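Secreted effector protein SifA (Salmonella typhimurium, PDB 3CXB) is a virulence effector that interacts with host PLEKHM2 (SKIP) and is required for endosomal tubulation and the formation of Salmonella-induced filaments in infected cells. Local coordinates at residues T22-W27 / M53-R58; L65-F70 / V298-F303; R151-E154 / P159-S162. All coordinates share one frame; numbering follows the deposited sequence.

Contact 1: T22-W27 / M53-R58; sequences TKEAWW and MLFAER
The indole of W27 and the phenyl ring of F55 lie almost flat on each other, their planes 7° apart, in an offset stack with 4.3 Å between the centroids of the F55 ring and the five-membered indole ring. Over one face of the indole stands F55, displaced toward the rim, while the opposite face is covered at its centre by CD of K23. F55 is sandwiched in turn: W27 covers one face and CB of its chain neighbour L54 lies over the other. The overlap runs along the CE1 side of the phenyl ring, where F55 CE1 comes to 3.5 Å from W27 CG and F55 CD1 to 3.7 Å from W27 CE3. The tip of the ring meets the base of the tryptophan side chain, W27 CB lying 3.4 Å from F55 CZ. CG of W27 is anti to the backbone N (chi1 -174°), a rotation that lays the indole between the K23 chain and the phenyl ring.

E24 meets the CD2 side of the ring obliquely, from the same side of its plane as W27, through its aliphatic part, E24 CG lying 3.4 Å from F55 CD2. E24 occupies the N-cap position of helix 25-34, and F55 is where the chain leaves helical backbone angles at the end of helix 42-54, so the contact ties the beginning of one helix to the end of the next. W27 also touches D47 and L50 on helix 42-54, and D47 forms a salt bridge with K23. L54, whose CB covers the other face of F55, packs on C121 and V123 of strand 118-123 and on Y128 and F129 of strand 126-132, joining this helical pair to the antiparallel sheet.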
ATOM      1  N   THR A  22      18.718  19.682  18.000  1.00133.46           N
ATOM      2  CA  THR A  22      17.704  20.619  17.535  1.00124.28           C
ATOM      3  C   THR A  22      16.334  19.944  17.467  1.00117.99           C
ATOM      4  O   THR A  22      15.505  20.292  16.629  1.00118.74           O
ATOM      5  CB  THR A  22      18.073  21.174  16.137  1.00129.76           C
ATOM      6  OG1 THR A  22      17.086  22.124  15.716  1.00130.51           O
ATOM      7  CG2 THR A  22      18.149  20.047  15.116  1.00130.83           C
ATOM      8  N   LYS A  23      16.099  18.985  18.360  1.00106.64           N
ATOM      9  CA  LYS A  23      14.832  18.257  18.391  1.00 97.12           C
ATOM     10  C   LYS A  23      13.748  19.008  19.147  1.00 91.65           C
ATOM     11  O   LYS A  23      14.025  19.996  19.820  1.00 89.47           O
ATOM     12  CB  LYS A  23      15.022  16.879  19.024  1.00 96.02           C
ATOM     13  CG  LYS A  23      15.961  15.973  18.252  1.00 94.87           C
ATOM     14  CD  LYS A  23      15.903  14.539  18.764  1.00 94.27           C
ATOM     15  CE  LYS A  23      16.791  13.613  17.935  1.00 93.36           C
ATOM     16  NZ  LYS A  23      16.789  12.215  18.454  1.00 92.18           N
ATOM     17  N   GLU A  24      12.512  18.532  19.035  1.00 84.00           N
ATOM     18  CA  GLU A  24      11.388  19.169  19.713  1.00 75.08           C
ATOM     19  C   GLU A  24      11.259  18.646  21.135  1.00 66.29           C
ATOM     20  O   GLU A  24      11.770  17.578  21.469  1.00 65.06           O
ATOM     21  CB  GLU A  24      10.078  18.899  18.965  1.00 77.66           C
ATOM     22  CG  GLU A  24      10.049  19.373  17.514  1.00 81.35           C
ATOM     23  CD  GLU A  24      10.122  20.886  17.372  1.00 82.58           C
ATOM     24  OE1 GLU A  24      10.139  21.380  16.227  1.00 83.31           O
ATOM     25  OE2 GLU A  24      10.161  21.587  18.403  1.00 83.09           O
ATOM     26  N   ALA A  25      10.559  19.399  21.970  1.00 58.18           N
ATOM     27  CA  ALA A  25      10.381  18.989  23.342  1.00 52.37           C
ATOM     28  C   ALA A  25       9.767  17.603  23.374  1.00 51.49           C
ATOM     29  O   ALA A  25      10.353  16.682  23.934  1.00 52.31           O
ATOM     30  CB  ALA A  25       9.510  19.968  24.075  1.00 49.13           C
ATOM     31  N   TRP A  26       8.597  17.429  22.768  1.00 50.63           N
ATOM     32  CA  TRP A  26       7.991  16.103  22.789  1.00 50.00           C
ATOM     33  C   TRP A  26       8.794  15.046  22.010  1.00 49.99           C
ATOM     34  O   TRP A  26       8.636  13.851  22.241  1.00 49.73           O
ATOM     35  CB  TRP A  26       6.552  16.171  22.296  1.00 47.90           C
ATOM     36  CG  TRP A  26       5.678  16.956  23.221  1.00 48.26           C
ATOM     37  CD1 TRP A  26       5.094  18.163  22.968  1.00 47.94           C
ATOM     38  CD2 TRP A  26       5.302  16.602  24.558  1.00 48.26           C
ATOM     39  NE1 TRP A  26       4.377  18.584  24.063  1.00 46.86           N
ATOM     40  CE2 TRP A  26       4.487  17.646  25.052  1.00 47.94           C
ATOM     41  CE3 TRP A  26       5.572  15.506  25.385  1.00 49.28           C
ATOM     42  CZ2 TRP A  26       3.939  17.623  26.344  1.00 47.58           C
ATOM     43  CZ3 TRP A  26       5.024  15.485  26.675  1.00 48.18           C
ATOM     44  CH2 TRP A  26       4.219  16.537  27.136  1.00 47.04           C
ATOM     45  N   TRP A  27       9.667  15.467  21.103  1.00 50.22           N
ATOM     46  CA  TRP A  27      10.467  14.503  20.363  1.00 50.62           C
ATOM     47  C   TRP A  27      11.546  13.936  21.300  1.00 51.65           C
ATOM     48  O   TRP A  27      11.702  12.711  21.409  1.00 51.63           O
ATOM     49  CB  TRP A  27      11.103  15.177  19.144  1.00 51.09           C
ATOM     50  CG  TRP A  27      11.841  14.251  18.220  1.00 53.19           C
ATOM     51  CD1 TRP A  27      12.003  12.902  18.360  1.00 54.65           C
ATOM     52  CD2 TRP A  27      12.569  14.618  17.037  1.00 53.29           C
ATOM     53  NE1 TRP A  27      12.792  12.406  17.347  1.00 54.96           N
ATOM     54  CE2 TRP A  27      13.153  13.441  16.523  1.00 55.03           C
ATOM     55  CE3 TRP A  27      12.784  15.825  16.365  1.00 52.52           C
ATOM     56  CZ2 TRP A  27      13.945  13.440  15.365  1.00 55.06           C
ATOM     57  CZ3 TRP A  27      13.573  15.821  15.210  1.00 52.16           C
ATOM     58  CH2 TRP A  27      14.141  14.640  14.727  1.00 52.13           C
ATOM     59  N   MET A  53       7.980  11.658   9.984  1.00 37.30           N
ATOM     60  CA  MET A  53       6.621  11.445  10.433  1.00 38.65           C
ATOM     61  C   MET A  53       5.955  12.554  11.180  1.00 37.62           C
ATOM     62  O   MET A  53       4.779  12.821  10.966  1.00 38.16           O
ATOM     63  CB  MET A  53       6.540  10.188  11.294  1.00 38.10           C
ATOM     64  CG  MET A  53       5.154   9.936  11.859  1.00 37.61           C
ATOM     65  SD  MET A  53       5.148   8.509  12.933  1.00 40.24           S
ATOM     66  CE  MET A  53       4.312   9.131  14.336  1.00 42.18           C
ATOM     67  N   LEU A  54       6.688  13.213  12.056  1.00 38.93           N
ATOM     68  CA  LEU A  54       6.055  14.243  12.848  1.00 40.30           C
ATOM     69  C   LEU A  54       6.746  15.567  12.880  1.00 42.80           C
ATOM     70  O   LEU A  54       6.146  16.542  13.309  1.00 44.10           O
ATOM     71  CB  LEU A  54       5.898  13.766  14.287  1.00 36.71           C
ATOM     72  CG  LEU A  54       5.192  12.436  14.511  1.00 35.96           C
ATOM     73  CD1 LEU A  54       5.759  11.787  15.759  1.00 35.84           C
ATOM     74  CD2 LEU A  54       3.693  12.664  14.629  1.00 32.84           C
ATOM     75  N   PHE A  55       7.993  15.636  12.438  1.00 45.69           N
ATOM     76  CA  PHE A  55       8.678  16.919  12.528  1.00 49.03           C
ATOM     77  C   PHE A  55       9.308  17.427  11.255  1.00 50.69           C
ATOM     78  O   PHE A  55      10.372  18.033  11.301  1.00 51.47           O
ATOM     79  CB  PHE A  55       9.735  16.868  13.640  1.00 51.17           C
ATOM     80  CG  PHE A  55       9.286  16.125  14.876  1.00 54.50           C
ATOM     81  CD1 PHE A  55       9.531  14.755  15.010  1.00 56.66           C
ATOM     82  CD2 PHE A  55       8.595  16.777  15.893  1.00 54.93           C
ATOM     83  CE1 PHE A  55       9.093  14.045  16.141  1.00 57.40           C
ATOM     84  CE2 PHE A  55       8.153  16.080  17.023  1.00 56.43           C
ATOM     85  CZ  PHE A  55       8.405  14.709  17.146  1.00 57.57           C
ATOM     86  N   ALA A  56       8.657  17.190  10.120  1.00 52.20           N
ATOM     87  CA  ALA A  56       9.174  17.664   8.837  1.00 53.83           C
ATOM     88  C   ALA A  56       8.371  18.868   8.385  1.00 55.40           C
ATOM     89  O   ALA A  56       7.518  19.357   9.120  1.00 57.28           O
ATOM     90  CB  ALA A  56       9.095  16.578   7.792  1.00 51.66           C
ATOM     91  N   GLU A  57       8.634  19.337   7.169  1.00 59.52           N
ATOM     92  CA  GLU A  57       7.936  20.511   6.651  1.00 63.80           C
ATOM     93  C   GLU A  57       6.437  20.267   6.557  1.00 63.09           C
ATOM     94  O   GLU A  57       5.636  21.205   6.601  1.00 62.32           O
ATOM     95  CB  GLU A  57       8.489  20.920   5.281  1.00 69.00           C
ATOM     96  CG  GLU A  57       8.220  22.391   4.934  1.00 77.18           C
ATOM     97  CD  GLU A  57       8.695  22.789   3.542  1.00 80.77           C
ATOM     98  OE1 GLU A  57       8.727  24.003   3.252  1.00 83.31           O
ATOM     99  OE2 GLU A  57       9.027  21.894   2.737  1.00 84.93           O
ATOM    100  N   ARG A  58       6.061  19.002   6.426  1.00 62.29           N
ATOM    101  CA  ARG A  58       4.657  18.657   6.356  1.00 61.31           C
ATOM    102  C   ARG A  58       4.373  17.221   6.763  1.00 54.15           C
ATOM    103  O   ARG A  58       5.259  16.375   6.794  1.00 51.08           O
ATOM    104  CB  ARG A  58       4.089  18.947   4.958  1.00 71.46           C
ATOM    105  CG  ARG A  58       4.598  18.109   3.808  1.00 83.89           C
ATOM    106  CD  ARG A  58       4.005  18.665   2.524  1.00 97.21           C
ATOM    107  NE  ARG A  58       4.247  17.802   1.375  1.00111.39           N
ATOM    108  CZ  ARG A  58       3.826  18.075   0.146  1.00118.78           C
ATOM    109  NH1 ARG A  58       4.086  17.237  -0.852  1.00122.66           N
ATOM    110  NH2 ARG A  58       3.145  19.191  -0.083  1.00123.62           N
TER

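Contact 2: L65-F70 / V298-F303; sequences LTEIFF and VFHAIF
E67 and H300 join two helices through a single His-carboxylate hydrogen bond. NE2 of H300 donates to OE1 of E67 over 2.9 Å, with an N-H...O angle of 155°. Both side chains must reach out to make it, because the nearest CA atoms of the two segments, those of E67 and A301, are still 9.4 Å apart. On the glutamate, CG is anti to the carbonyl carbon and the chain is extended beyond it (chi2 175°), carrying OE1 out toward the histidine. The histidine meets it from the other side: with its CG anti to the backbone N at chi1 170°, the imidazole projects across the gap and presents its NE2 edge.

The two side chains cross at about a right angle, yet the carboxylate and imidazole planes are nearly coplanar. OE1 accepts through its anti lone pair, the one facing away from OE2, and lies slightly out of the ring plane. CG of E67 also sits at the imidazole edge, 4.0 Å from H300 CE1. Outside the two segments, R64, one turn earlier on helix 62-75, forms a salt bridge with OE2 of E67 that would steady the carboxylate's rotation and probably favours its charged form.

Y158, at the start of strand 158-167, touches both partners: E67 packs on it and its ring meets that of H300, while its hydroxyl bonds to T66 OG1. Helix 62-75 and helix 283-303 are thus bridged directly by E67 and H300 and indirectly through this strand, on which F70, V298 and A301 also pack, while F299 and F303 face helix 197-220.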
ATOM      1  N   LEU A  65       2.200   7.116   6.298  1.00 28.02           N
ATOM      2  CA  LEU A  65       2.101   7.060   7.753  1.00 27.14           C
ATOM      3  C   LEU A  65       2.213   5.607   8.190  1.00 24.55           C
ATOM      4  O   LEU A  65       3.053   5.278   9.023  1.00 25.34           O
ATOM      5  CB  LEU A  65       0.750   7.580   8.245  1.00 23.06           C
ATOM      6  CG  LEU A  65       0.753   8.351   9.572  1.00 21.89           C
ATOM      7  CD1 LEU A  65      -0.654   8.573  10.010  1.00 21.31           C
ATOM      8  CD2 LEU A  65       1.514   7.638  10.628  1.00 20.54           C
ATOM      9  N   THR A  66       1.367   4.737   7.642  1.00 24.77           N
ATOM     10  CA  THR A  66       1.415   3.330   8.038  1.00 29.06           C
ATOM     11  C   THR A  66       2.764   2.685   7.753  1.00 30.39           C
ATOM     12  O   THR A  66       3.252   1.895   8.579  1.00 29.66           O
ATOM     13  CB  THR A  66       0.328   2.484   7.356  1.00 33.20           C
ATOM     14  OG1 THR A  66       0.656   2.324   5.969  1.00 43.17           O
ATOM     15  CG2 THR A  66      -1.038   3.166   7.472  1.00 31.82           C
ATOM     16  N   GLU A  67       3.385   3.022   6.620  1.00 26.08           N
ATOM     17  CA  GLU A  67       4.675   2.412   6.317  1.00 25.52           C
ATOM     18  C   GLU A  67       5.678   2.711   7.404  1.00 26.95           C
ATOM     19  O   GLU A  67       6.330   1.807   7.940  1.00 27.14           O
ATOM     20  CB  GLU A  67       5.268   2.928   4.999  1.00 27.89           C
ATOM     21  CG  GLU A  67       4.574   2.508   3.723  1.00 30.49           C
ATOM     22  CD  GLU A  67       5.179   3.178   2.512  1.00 30.80           C
ATOM     23  OE1 GLU A  67       4.741   2.866   1.379  1.00 30.50           O
ATOM     24  OE2 GLU A  67       6.090   4.025   2.696  1.00 33.02           O
ATOM     25  N   ILE A  68       5.801   3.991   7.726  1.00 28.04           N
ATOM     26  CA  ILE A  68       6.785   4.428   8.698  1.00 29.52           C
ATOM     27  C   ILE A  68       6.631   3.703   9.998  1.00 31.42           C
ATOM     28  O   ILE A  68       7.615   3.409  10.694  1.00 32.44           O
ATOM     29  CB  ILE A  68       6.703   5.937   8.945  1.00 31.52           C
ATOM     30  CG1 ILE A  68       6.899   6.684   7.615  1.00 35.67           C
ATOM     31  CG2 ILE A  68       7.795   6.354   9.916  1.00 27.30           C
ATOM     32  CD1 ILE A  68       6.645   8.201   7.694  1.00 37.63           C
ATOM     33  N   PHE A  69       5.381   3.404  10.318  1.00 32.61           N
ATOM     34  CA  PHE A  69       5.088   2.700  11.546  1.00 33.33           C
ATOM     35  C   PHE A  69       5.834   1.357  11.532  1.00 31.35           C
ATOM     36  O   PHE A  69       6.572   1.037  12.464  1.00 27.61           O
ATOM     37  CB  PHE A  69       3.584   2.464  11.661  1.00 34.63           C
ATOM     38  CG  PHE A  69       3.191   1.748  12.910  1.00 35.51           C
ATOM     39  CD1 PHE A  69       3.172   2.416  14.132  1.00 34.54           C
ATOM     40  CD2 PHE A  69       2.841   0.398  12.867  1.00 36.38           C
ATOM     41  CE1 PHE A  69       2.807   1.765  15.299  1.00 33.77           C
ATOM     42  CE2 PHE A  69       2.475  -0.265  14.031  1.00 38.53           C
ATOM     43  CZ  PHE A  69       2.457   0.429  15.259  1.00 35.28           C
ATOM     44  N   PHE A  70       5.661   0.590  10.457  1.00 32.33           N
ATOM     45  CA  PHE A  70       6.307  -0.715  10.358  1.00 34.14           C
ATOM     46  C   PHE A  70       7.809  -0.663  10.114  1.00 33.79           C
ATOM     47  O   PHE A  70       8.531  -1.601  10.432  1.00 32.44           O
ATOM     48  CB  PHE A  70       5.583  -1.563   9.314  1.00 33.28           C
ATOM     49  CG  PHE A  70       4.218  -1.996   9.770  1.00 36.54           C
ATOM     50  CD1 PHE A  70       4.071  -3.036  10.679  1.00 36.19           C
ATOM     51  CD2 PHE A  70       3.085  -1.310   9.370  1.00 37.31           C
ATOM     52  CE1 PHE A  70       2.822  -3.354  11.205  1.00 36.57           C
ATOM     53  CE2 PHE A  70       1.819  -1.634   9.903  1.00 37.31           C
ATOM     54  CZ  PHE A  70       1.692  -2.658  10.807  1.00 35.48           C
ATOM     55  N   VAL A 298      -3.197  -4.583  -1.857  1.00 40.95           N
ATOM     56  CA  VAL A 298      -2.901  -5.912  -1.336  1.00 38.69           C
ATOM     57  C   VAL A 298      -1.431  -6.166  -1.627  1.00 36.68           C
ATOM     58  O   VAL A 298      -0.650  -6.568  -0.752  1.00 33.56           O
ATOM     59  CB  VAL A 298      -3.722  -7.015  -2.046  1.00 40.30           C
ATOM     60  CG1 VAL A 298      -3.180  -8.357  -1.637  1.00 39.63           C
ATOM     61  CG2 VAL A 298      -5.206  -6.926  -1.667  1.00 40.79           C
ATOM     62  N   PHE A 299      -1.072  -5.908  -2.877  1.00 34.41           N
ATOM     63  CA  PHE A 299       0.281  -6.089  -3.337  1.00 34.85           C
ATOM     64  C   PHE A 299       1.225  -5.254  -2.483  1.00 35.78           C
ATOM     65  O   PHE A 299       2.258  -5.756  -2.012  1.00 34.41           O
ATOM     66  CB  PHE A 299       0.381  -5.681  -4.808  1.00 36.92           C
ATOM     67  CG  PHE A 299       1.767  -5.782  -5.367  1.00 39.58           C
ATOM     68  CD1 PHE A 299       2.769  -4.911  -4.944  1.00 40.44           C
ATOM     69  CD2 PHE A 299       2.081  -6.765  -6.303  1.00 43.14           C
ATOM     70  CE1 PHE A 299       4.063  -5.017  -5.441  1.00 41.06           C
ATOM     71  CE2 PHE A 299       3.372  -6.886  -6.814  1.00 42.81           C
ATOM     72  CZ  PHE A 299       4.370  -6.012  -6.383  1.00 41.29           C
ATOM     73  N   HIS A 300       0.869  -3.985  -2.273  1.00 34.73           N
ATOM     74  CA  HIS A 300       1.720  -3.103  -1.469  1.00 36.01           C
ATOM     75  C   HIS A 300       1.828  -3.592  -0.045  1.00 35.82           C
ATOM     76  O   HIS A 300       2.848  -3.388   0.609  1.00 34.42           O
ATOM     77  CB  HIS A 300       1.206  -1.656  -1.465  1.00 33.85           C
ATOM     78  CG  HIS A 300       1.894  -0.780  -0.465  1.00 32.00           C
ATOM     79  ND1 HIS A 300       1.464  -0.667   0.838  1.00 32.01           N
ATOM     80  CD2 HIS A 300       3.004  -0.007  -0.565  1.00 32.97           C
ATOM     81  CE1 HIS A 300       2.278   0.137   1.501  1.00 32.87           C
ATOM     82  NE2 HIS A 300       3.222   0.552   0.672  1.00 33.46           N
ATOM     83  N   ALA A 301       0.765  -4.233   0.429  1.00 37.54           N
ATOM     84  CA  ALA A 301       0.723  -4.776   1.778  1.00 38.06           C
ATOM     85  C   ALA A 301       1.766  -5.885   1.891  1.00 40.54           C
ATOM     86  O   ALA A 301       2.461  -6.014   2.908  1.00 37.91           O
ATOM     87  CB  ALA A 301      -0.657  -5.326   2.052  1.00 36.66           C
ATOM     88  N   ILE A 302       1.893  -6.668   0.822  1.00 41.75           N
ATOM     89  CA  ILE A 302       2.833  -7.790   0.814  1.00 43.32           C
ATOM     90  C   ILE A 302       4.278  -7.414   0.554  1.00 44.36           C
ATOM     91  O   ILE A 302       5.147  -7.680   1.378  1.00 43.86           O
ATOM     92  CB  ILE A 302       2.423  -8.861  -0.231  1.00 46.03           C
ATOM     93  CG1 ILE A 302       1.082  -9.476   0.163  1.00 45.07           C
ATOM     94  CG2 ILE A 302       3.502  -9.945  -0.335  1.00 46.23           C
ATOM     95  CD1 ILE A 302       0.425 -10.181  -0.977  1.00 45.07           C
ATOM     96  N   PHE A 303       4.535  -6.787  -0.584  1.00 43.31           N
ATOM     97  CA  PHE A 303       5.903  -6.432  -0.935  1.00 43.01           C
ATOM     98  C   PHE A 303       6.380  -5.090  -0.409  1.00 40.71           C
ATOM     99  O   PHE A 303       7.578  -4.776  -0.492  1.00 40.26           O
ATOM    100  CB  PHE A 303       6.079  -6.474  -2.461  1.00 46.30           C
ATOM    101  CG  PHE A 303       5.566  -7.739  -3.089  1.00 48.49           C
ATOM    102  CD1 PHE A 303       4.209  -7.889  -3.355  1.00 48.85           C
ATOM    103  CD2 PHE A 303       6.419  -8.813  -3.319  1.00 49.13           C
ATOM    104  CE1 PHE A 303       3.709  -9.077  -3.840  1.00 48.74           C
ATOM    105  CE2 PHE A 303       5.927 -10.007  -3.807  1.00 50.35           C
ATOM    106  CZ  PHE A 303       4.565 -10.143  -4.061  1.00 51.16           C
TER

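Contact 3: R151-E154 / P159-S162; sequences RYSE and PLPS
The backbone oxygen of R151 accepts a hydrogen bond from the amide of L160, with 3.2 Å between R151 O and L160 N. The bond is nearly straight at the hydrogen, 169°. The return bond of this antiparallel hydrogen-bonded pair, R151 N to L160 O, is weak at 3.4 Å. One residue on, Y152 and P159 form a non-hydrogen-bonded pair, CA atoms of Y152 and P159 3.8 Å apart, whose side chains diverge.

The side chains of R151 and L160 leave on the same face of the sheet. R151 runs past S162, R151 CG and R151 NE each 3.5 Å from S162 CB, and a bend at chi3 (73°) turns the guanidinium beyond the serine. There it forms long, weak ion pairs with D93 and E91; the hydroxyl of S162 is itself bonded to D93. S153 OG is satisfied by E182, and Y152 OH by D157 in the connecting loop.

P161 turns away from the partner strand and packs on I294, Q297 and V298 of helix 283-303. Strongly twisted, with strand directions 122° apart, the two segments form the end of an antiparallel beta hairpin, strands 145-153 and 158-167, within a three-stranded sheet completed by strand 174-177.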
ATOM      1  N   ARG A 151      -7.903  -4.131   8.174  1.00 52.84           N
ATOM      2  CA  ARG A 151      -7.538  -4.629   9.503  1.00 52.57           C
ATOM      3  C   ARG A 151      -6.192  -5.357   9.403  1.00 49.73           C
ATOM      4  O   ARG A 151      -5.862  -5.921   8.365  1.00 48.44           O
ATOM      5  CB  ARG A 151      -8.630  -5.561  10.035  1.00 53.85           C
ATOM      6  CG  ARG A 151      -8.839  -6.823   9.205  1.00 61.00           C
ATOM      7  CD  ARG A 151      -9.959  -7.712   9.772  1.00 64.67           C
ATOM      8  NE  ARG A 151     -11.294  -7.160   9.534  1.00 66.46           N
ATOM      9  CZ  ARG A 151     -12.094  -6.670  10.476  1.00 67.11           C
ATOM     10  NH1 ARG A 151     -13.287  -6.198  10.148  1.00 64.83           N
ATOM     11  NH2 ARG A 151     -11.706  -6.655  11.748  1.00 69.38           N
ATOM     12  N   TYR A 152      -5.414  -5.321  10.478  1.00 46.83           N
ATOM     13  CA  TYR A 152      -4.094  -5.938  10.510  1.00 47.59           C
ATOM     14  C   TYR A 152      -4.055  -7.397  10.080  1.00 49.71           C
ATOM     15  O   TYR A 152      -4.875  -8.198  10.518  1.00 51.30           O
ATOM     16  CB  TYR A 152      -3.525  -5.825  11.915  1.00 45.43           C
ATOM     17  CG  TYR A 152      -2.178  -6.473  12.087  1.00 45.12           C
ATOM     18  CD1 TYR A 152      -1.021  -5.848  11.630  1.00 44.24           C
ATOM     19  CD2 TYR A 152      -2.059  -7.705  12.712  1.00 45.21           C
ATOM     20  CE1 TYR A 152       0.227  -6.426  11.794  1.00 43.76           C
ATOM     21  CE2 TYR A 152      -0.814  -8.300  12.877  1.00 46.45           C
ATOM     22  CZ  TYR A 152       0.328  -7.652  12.417  1.00 45.64           C
ATOM     23  OH  TYR A 152       1.564  -8.229  12.601  1.00 42.29           O
ATOM     24  N   SER A 153      -3.093  -7.742   9.233  1.00 50.85           N
ATOM     25  CA  SER A 153      -2.931  -9.117   8.770  1.00 51.35           C
ATOM     26  C   SER A 153      -1.497  -9.533   9.067  1.00 54.40           C
ATOM     27  O   SER A 153      -0.570  -9.066   8.409  1.00 55.89           O
ATOM     28  CB  SER A 153      -3.186  -9.194   7.274  1.00 50.42           C
ATOM     29  OG  SER A 153      -2.954 -10.499   6.787  1.00 47.59           O
ATOM     30  N   GLU A 154      -1.308 -10.416  10.044  1.00 59.44           N
ATOM     31  CA  GLU A 154       0.043 -10.829  10.420  1.00 64.50           C
ATOM     32  C   GLU A 154       0.753 -11.703   9.405  1.00 62.07           C
ATOM     33  O   GLU A 154       1.950 -11.935   9.520  1.00 61.82           O
ATOM     34  CB  GLU A 154       0.043 -11.524  11.781  1.00 74.81           C
ATOM     35  CG  GLU A 154      -0.218 -13.017  11.749  1.00 86.98           C
ATOM     36  CD  GLU A 154      -0.014 -13.656  13.113  1.00 94.88           C
ATOM     37  OE1 GLU A 154      -0.871 -13.441  14.006  1.00101.01           O
ATOM     38  OE2 GLU A 154       1.010 -14.356  13.293  1.00100.88           O
ATOM     39  N   PRO A 159      -1.413  -3.906   7.641  1.00 40.93           N
ATOM     40  CA  PRO A 159      -2.866  -3.981   7.478  1.00 42.21           C
ATOM     41  C   PRO A 159      -3.185  -4.203   6.006  1.00 44.89           C
ATOM     42  O   PRO A 159      -2.477  -3.710   5.125  1.00 42.96           O
ATOM     43  CB  PRO A 159      -3.342  -2.632   8.004  1.00 40.99           C
ATOM     44  CG  PRO A 159      -2.183  -1.742   7.773  1.00 41.53           C
ATOM     45  CD  PRO A 159      -1.005  -2.582   8.131  1.00 40.96           C
ATOM     46  N   LEU A 160      -4.230  -4.975   5.734  1.00 48.13           N
ATOM     47  CA  LEU A 160      -4.596  -5.239   4.350  1.00 52.78           C
ATOM     48  C   LEU A 160      -6.087  -5.007   4.161  1.00 51.59           C
ATOM     49  O   LEU A 160      -6.876  -5.113   5.114  1.00 49.68           O
ATOM     50  CB  LEU A 160      -4.211  -6.680   3.952  1.00 64.43           C
ATOM     51  CG  LEU A 160      -5.094  -7.892   4.317  1.00 71.26           C
ATOM     52  CD1 LEU A 160      -5.601  -7.767   5.762  1.00 79.50           C
ATOM     53  CD2 LEU A 160      -6.288  -7.980   3.379  1.00 76.60           C
ATOM     54  N   PRO A 161      -6.495  -4.697   2.923  1.00 46.93           N
ATOM     55  CA  PRO A 161      -7.889  -4.438   2.559  1.00 49.07           C
ATOM     56  C   PRO A 161      -8.869  -5.462   3.151  1.00 50.82           C
ATOM     57  O   PRO A 161      -9.016  -6.552   2.611  1.00 49.65           O
ATOM     58  CB  PRO A 161      -7.849  -4.497   1.030  1.00 46.53           C
ATOM     59  CG  PRO A 161      -6.491  -4.029   0.723  1.00 46.99           C
ATOM     60  CD  PRO A 161      -5.655  -4.750   1.718  1.00 46.58           C
ATOM     61  N   SER A 162      -9.544  -5.133   4.248  1.00 50.64           N
ATOM     62  CA  SER A 162     -10.484  -6.099   4.820  1.00 52.00           C
ATOM     63  C   SER A 162     -11.860  -6.058   4.160  1.00 54.26           C
ATOM     64  O   SER A 162     -12.383  -7.101   3.781  1.00 55.57           O
ATOM     65  CB  SER A 162     -10.629  -5.906   6.331  1.00 50.15           C
ATOM     66  OG  SER A 162     -11.314  -4.719   6.633  1.00 50.64           O
TER

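Contact 1 closes first along the chain and stands apart at the N-terminal end, its centre 23 Å from that of contact 2 and 29 Å from that of contact 3. Consecutive helices 42-54 and 62-75 connect it to contact 2, M53 of the first packing against I68 of the second. Contacts 2 and 3 are close neighbours, their centres 10 Å apart, and the hairpin of contact 3 is nested in the long loop that contact 2 closes. The hairpin touches both helices of contact 2, through F70 on one and V298 and A301 on the other. Near the middle of the molecule, helix 62-75 is thereby joined to helix 283-303, near the C-terminal end.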